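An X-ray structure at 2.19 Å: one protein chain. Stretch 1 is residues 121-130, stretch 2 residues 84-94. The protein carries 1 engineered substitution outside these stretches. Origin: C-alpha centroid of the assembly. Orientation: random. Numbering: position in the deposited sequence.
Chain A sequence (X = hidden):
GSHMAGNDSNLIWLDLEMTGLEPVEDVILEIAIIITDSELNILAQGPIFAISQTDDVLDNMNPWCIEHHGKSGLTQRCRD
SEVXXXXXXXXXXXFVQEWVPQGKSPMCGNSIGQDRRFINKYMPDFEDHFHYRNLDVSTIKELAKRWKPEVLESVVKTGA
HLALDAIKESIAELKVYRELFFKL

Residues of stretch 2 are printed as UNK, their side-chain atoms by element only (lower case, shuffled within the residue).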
# COMPACT_ATOMS: atom_id res chain seq x y z
N LYS A 121 -11.60 -4.62 -5.96
CA LYS A 121 -13.04 -5.07 -5.95
C LYS A 121 -13.84 -4.75 -7.21
O LYS A 121 -14.46 -5.63 -7.78
CB LYS A 121 -13.77 -4.49 -4.76
CG LYS A 121 -15.13 -5.09 -4.54
CD LYS A 121 -15.68 -4.73 -3.17
CE LYS A 121 -17.16 -5.08 -3.11
NZ LYS A 121 -17.73 -4.93 -1.74
N TYR A 122 -13.85 -3.49 -7.62
CA TYR A 122 -14.78 -2.98 -8.59
C TYR A 122 -14.28 -2.82 -10.02
O TYR A 122 -15.10 -2.61 -10.92
CB TYR A 122 -15.27 -1.62 -8.14
CG TYR A 122 -16.04 -1.63 -6.83
CD1 TYR A 122 -17.32 -2.21 -6.77
CD2 TYR A 122 -15.51 -1.08 -5.66
CE1 TYR A 122 -18.05 -2.22 -5.60
CE2 TYR A 122 -16.23 -1.10 -4.48
CZ TYR A 122 -17.51 -1.66 -4.46
OH TYR A 122 -18.26 -1.68 -3.31
N MET A 123 -12.96 -2.83 -10.22
CA MET A 123 -12.35 -2.66 -11.55
C MET A 123 -11.18 -3.64 -11.72
O MET A 123 -10.07 -3.24 -12.08
CB MET A 123 -11.82 -1.25 -11.72
CG MET A 123 -12.83 -0.12 -11.47
SD MET A 123 -12.06 1.54 -11.39
CE MET A 123 -11.80 1.94 -13.14
N PRO A 124 -11.40 -4.93 -11.42
CA PRO A 124 -10.24 -5.84 -11.47
C PRO A 124 -9.44 -5.88 -12.85
O PRO A 124 -8.17 -6.05 -12.85
CB PRO A 124 -10.84 -7.21 -11.05
CG PRO A 124 -12.30 -7.08 -11.35
CD PRO A 124 -12.66 -5.65 -11.13
N ASP A 125 -10.15 -5.64 -13.97
CA ASP A 125 -9.49 -5.62 -15.31
C ASP A 125 -8.49 -4.49 -15.40
O ASP A 125 -7.41 -4.64 -15.96
CB ASP A 125 -10.48 -5.45 -16.46
CG ASP A 125 -11.46 -6.64 -16.60
OD1 ASP A 125 -11.22 -7.74 -16.03
OD2 ASP A 125 -12.49 -6.47 -17.28
N PHE A 126 -8.87 -3.35 -14.86
CA PHE A 126 -7.92 -2.23 -14.78
C PHE A 126 -6.77 -2.57 -13.82
O PHE A 126 -5.60 -2.34 -14.17
CB PHE A 126 -8.68 -0.99 -14.45
CG PHE A 126 -7.86 0.23 -14.36
CD1 PHE A 126 -7.15 0.70 -15.46
CD2 PHE A 126 -7.80 0.93 -13.17
CE1 PHE A 126 -6.40 1.86 -15.39
CE2 PHE A 126 -7.05 2.10 -13.10
CZ PHE A 126 -6.35 2.56 -14.20
N GLU A 127 -7.05 -3.21 -12.69
CA GLU A 127 -5.98 -3.55 -11.73
C GLU A 127 -4.91 -4.45 -12.37
O GLU A 127 -3.71 -4.39 -11.98
CB GLU A 127 -6.49 -4.24 -10.45
CG GLU A 127 -5.51 -4.03 -9.29
CD GLU A 127 -5.62 -5.04 -8.17
OE1 GLU A 127 -4.77 -4.95 -7.23
OE2 GLU A 127 -6.55 -5.90 -8.22
N ASP A 128 -5.33 -5.28 -13.33
CA ASP A 128 -4.40 -6.26 -13.92
C ASP A 128 -3.34 -5.60 -14.79
O ASP A 128 -2.33 -6.21 -15.08
CB ASP A 128 -5.11 -7.34 -14.71
CG ASP A 128 -6.01 -8.23 -13.82
OD1 ASP A 128 -5.67 -8.46 -12.62
OD2 ASP A 128 -7.03 -8.74 -14.34
N HIS A 129 -3.55 -4.36 -15.21
CA HIS A 129 -2.54 -3.68 -15.98
C HIS A 129 -1.28 -3.28 -15.15
O HIS A 129 -0.23 -3.03 -15.70
CB HIS A 129 -3.11 -2.50 -16.71
CG HIS A 129 -2.20 -2.01 -17.79
ND1 HIS A 129 -2.05 -2.69 -18.98
CD2 HIS A 129 -1.32 -0.97 -17.82
CE1 HIS A 129 -1.14 -2.06 -19.71
NE2 HIS A 129 -0.68 -1.02 -19.03
N PHE A 130 -1.42 -3.21 -13.83
CA PHE A 130 -0.41 -2.72 -12.96
C PHE A 130 0.45 -3.86 -12.50
O PHE A 130 -0.01 -4.99 -12.33
CB PHE A 130 -1.04 -2.02 -11.72
CG PHE A 130 -1.83 -0.81 -12.05
CD1 PHE A 130 -3.13 -0.92 -12.54
CD2 PHE A 130 -1.30 0.45 -11.86
CE1 PHE A 130 -3.87 0.20 -12.87
CE2 PHE A 130 -2.03 1.58 -12.15
CZ PHE A 130 -3.33 1.47 -12.65
N UNK A 84 -21.21 4.67 -16.62
CA UNK A 84 -21.11 3.48 -15.83
C UNK A 84 -19.66 3.19 -15.52
O UNK A 84 -18.76 3.56 -16.31
c UNK A 84 -21.68 2.29 -16.59
o UNK A 84 -20.78 1.87 -17.61
N UNK A 85 -19.47 2.46 -14.42
CA UNK A 85 -18.16 2.01 -13.98
C UNK A 85 -17.50 1.12 -15.01
O UNK A 85 -16.29 1.30 -15.27
c UNK A 85 -18.28 1.29 -12.65
c UNK A 85 -16.21 2.15 -11.46
c UNK A 85 -17.05 0.94 -11.83
c UNK A 85 -17.54 0.23 -10.59
N UNK A 86 -18.28 0.20 -15.60
CA UNK A 86 -17.82 -0.62 -16.71
C UNK A 86 -17.19 0.27 -17.77
O UNK A 86 -16.10 -0.05 -18.27
c UNK A 86 -18.96 -1.45 -17.33
N UNK A 87 -17.85 1.37 -18.10
CA UNK A 87 -17.37 2.23 -19.15
C UNK A 87 -16.03 2.84 -18.76
O UNK A 87 -15.09 2.80 -19.53
n UNK A 87 -17.77 3.81 -21.90
c UNK A 87 -17.33 4.81 -22.64
c UNK A 87 -17.94 4.24 -20.59
c UNK A 87 -18.40 3.34 -19.49
n UNK A 87 -17.21 5.87 -21.88
c UNK A 87 -17.56 5.55 -20.59
N UNK A 88 -15.99 3.42 -17.56
CA UNK A 88 -14.77 4.07 -17.02
C UNK A 88 -13.61 3.10 -17.02
O UNK A 88 -12.51 3.42 -17.45
c UNK A 88 -15.03 4.59 -15.61
N UNK A 89 -13.88 1.90 -16.58
CA UNK A 89 -12.88 0.82 -16.53
C UNK A 89 -12.31 0.50 -17.89
O UNK A 89 -11.10 0.34 -18.04
o UNK A 89 -13.96 -0.05 -14.62
c UNK A 89 -13.53 -0.41 -15.94
c UNK A 89 -12.58 -1.59 -15.88
N UNK A 90 -13.19 0.46 -18.89
CA UNK A 90 -12.80 0.17 -20.26
C UNK A 90 -11.95 1.30 -20.85
O UNK A 90 -10.84 1.06 -21.37
c UNK A 90 -14.81 -0.62 -24.83
c UNK A 90 -14.04 -0.10 -21.08
c UNK A 90 -13.80 -0.65 -22.49
n UNK A 90 -16.06 -0.21 -25.54
c UNK A 90 -15.02 -0.37 -23.36
N UNK A 91 -12.45 2.53 -20.75
CA UNK A 91 -11.68 3.71 -21.14
C UNK A 91 -10.32 3.79 -20.44
O UNK A 91 -9.29 3.93 -21.11
o UNK A 91 -13.21 5.81 -23.90
c UNK A 91 -13.64 4.91 -23.13
c UNK A 91 -13.77 5.17 -21.63
o UNK A 91 -13.98 3.78 -23.55
c UNK A 91 -12.45 5.00 -20.86
N UNK A 92 -10.33 3.67 -19.10
CA UNK A 92 -9.08 3.75 -18.28
C UNK A 92 -8.04 2.71 -18.66
O UNK A 92 -6.85 3.05 -18.80
c UNK A 92 -9.42 3.67 -16.82
o UNK A 92 -10.17 4.83 -16.47
N UNK A 93 -8.48 1.48 -18.88
CA UNK A 93 -7.60 0.41 -19.29
C UNK A 93 -6.96 0.70 -20.64
O UNK A 93 -5.75 0.59 -20.78
c UNK A 93 -8.31 -0.92 -19.35
c UNK A 93 -8.20 -3.42 -19.58
c UNK A 93 -7.42 -2.11 -19.68
c UNK A 93 -6.14 -2.17 -18.82
N UNK A 94 -7.77 1.10 -21.60
CA UNK A 94 -7.28 1.47 -22.95
C UNK A 94 -6.27 2.59 -22.88
O UNK A 94 -5.26 2.55 -23.56
c UNK A 94 -8.43 1.88 -23.84
O HOH W 1 -15.48 -2.05 -13.52

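Position 84 carries one carbon and one oxygen and lies out of reach of stretch 1. The oxygen accepts a hydrogen bond from the backbone N of position 87 at 3.0 Å, capping the helix that follows; this is Ser84. Position 85 has four carbons forked at the second, a leucine. Leu85 points toward stretch 1, where its CD2 lies 3.8 Å from Tyr122 CB and its CD1 4.1 Å from Met123 CG. Position 86 has a single carbon directed away from stretch 1, and is Ala86. Position 87 bears one carbon and then a five-membered ring of three carbons and two nitrogens, the mark of a histidine; His87 is exposed and makes no contact with stretch 1.

At position 88 a single carbon again identifies alanine. Ala88 is buried, and its backbone C approaches Met123 CE at 4.4 Å. Position 89 has a CB that carries one oxygen and one carbon, a beta-branched polar side chain, hence Thr89. Its OG1 donates to Leu85 O at 2.8 Å, one turn back, and sits 3.3 Å from Met123 CE, while CG2 reaches Phe126 CB at 4.2 Å. Position 90 has four carbons in a row ending in nitrogen; Lys90 starts away from stretch 1 and is extended, with all four chi angles t. Position 91 has three carbons, the third carrying two oxygens: Glu91, out of reach.

Position 92 has one carbon and one oxygen, and its carbon lies over a face of the Phe126 ring, 4.1 Å from CB to the ring centroid. It is Ser92, whose OG donates to Ala88 O at 2.9 Å, so the hydroxyl is satisfied within its own helix. Position 93 has four carbons forked at the second. Leu93 leaves the backbone sideways, but its end comes nearer, placing CD1 3.7 Å from His129 CB and CD2 3.9 Å from Asp125 O. Position 94, with one carbon, is Ala94 and lies out of reach.

The contact is thus made by one side of the helix, with 85, 89, 92 and 93 recurring at helical spacing. Its surface is largely apolar: Leu85 meets Tyr122 and Met123, and Phe126 packs against Ser92 and Leu93. No direct hydrogen bond crosses between the stretches. A water instead bridges them, donating to Thr89 OG1 and to Tyr122 O, each at 2.7 Å; Thr89 OG1 therefore accepts from the water while donating to its own helix.

Stretch 2, residues 84-94: SLAHATKESLA
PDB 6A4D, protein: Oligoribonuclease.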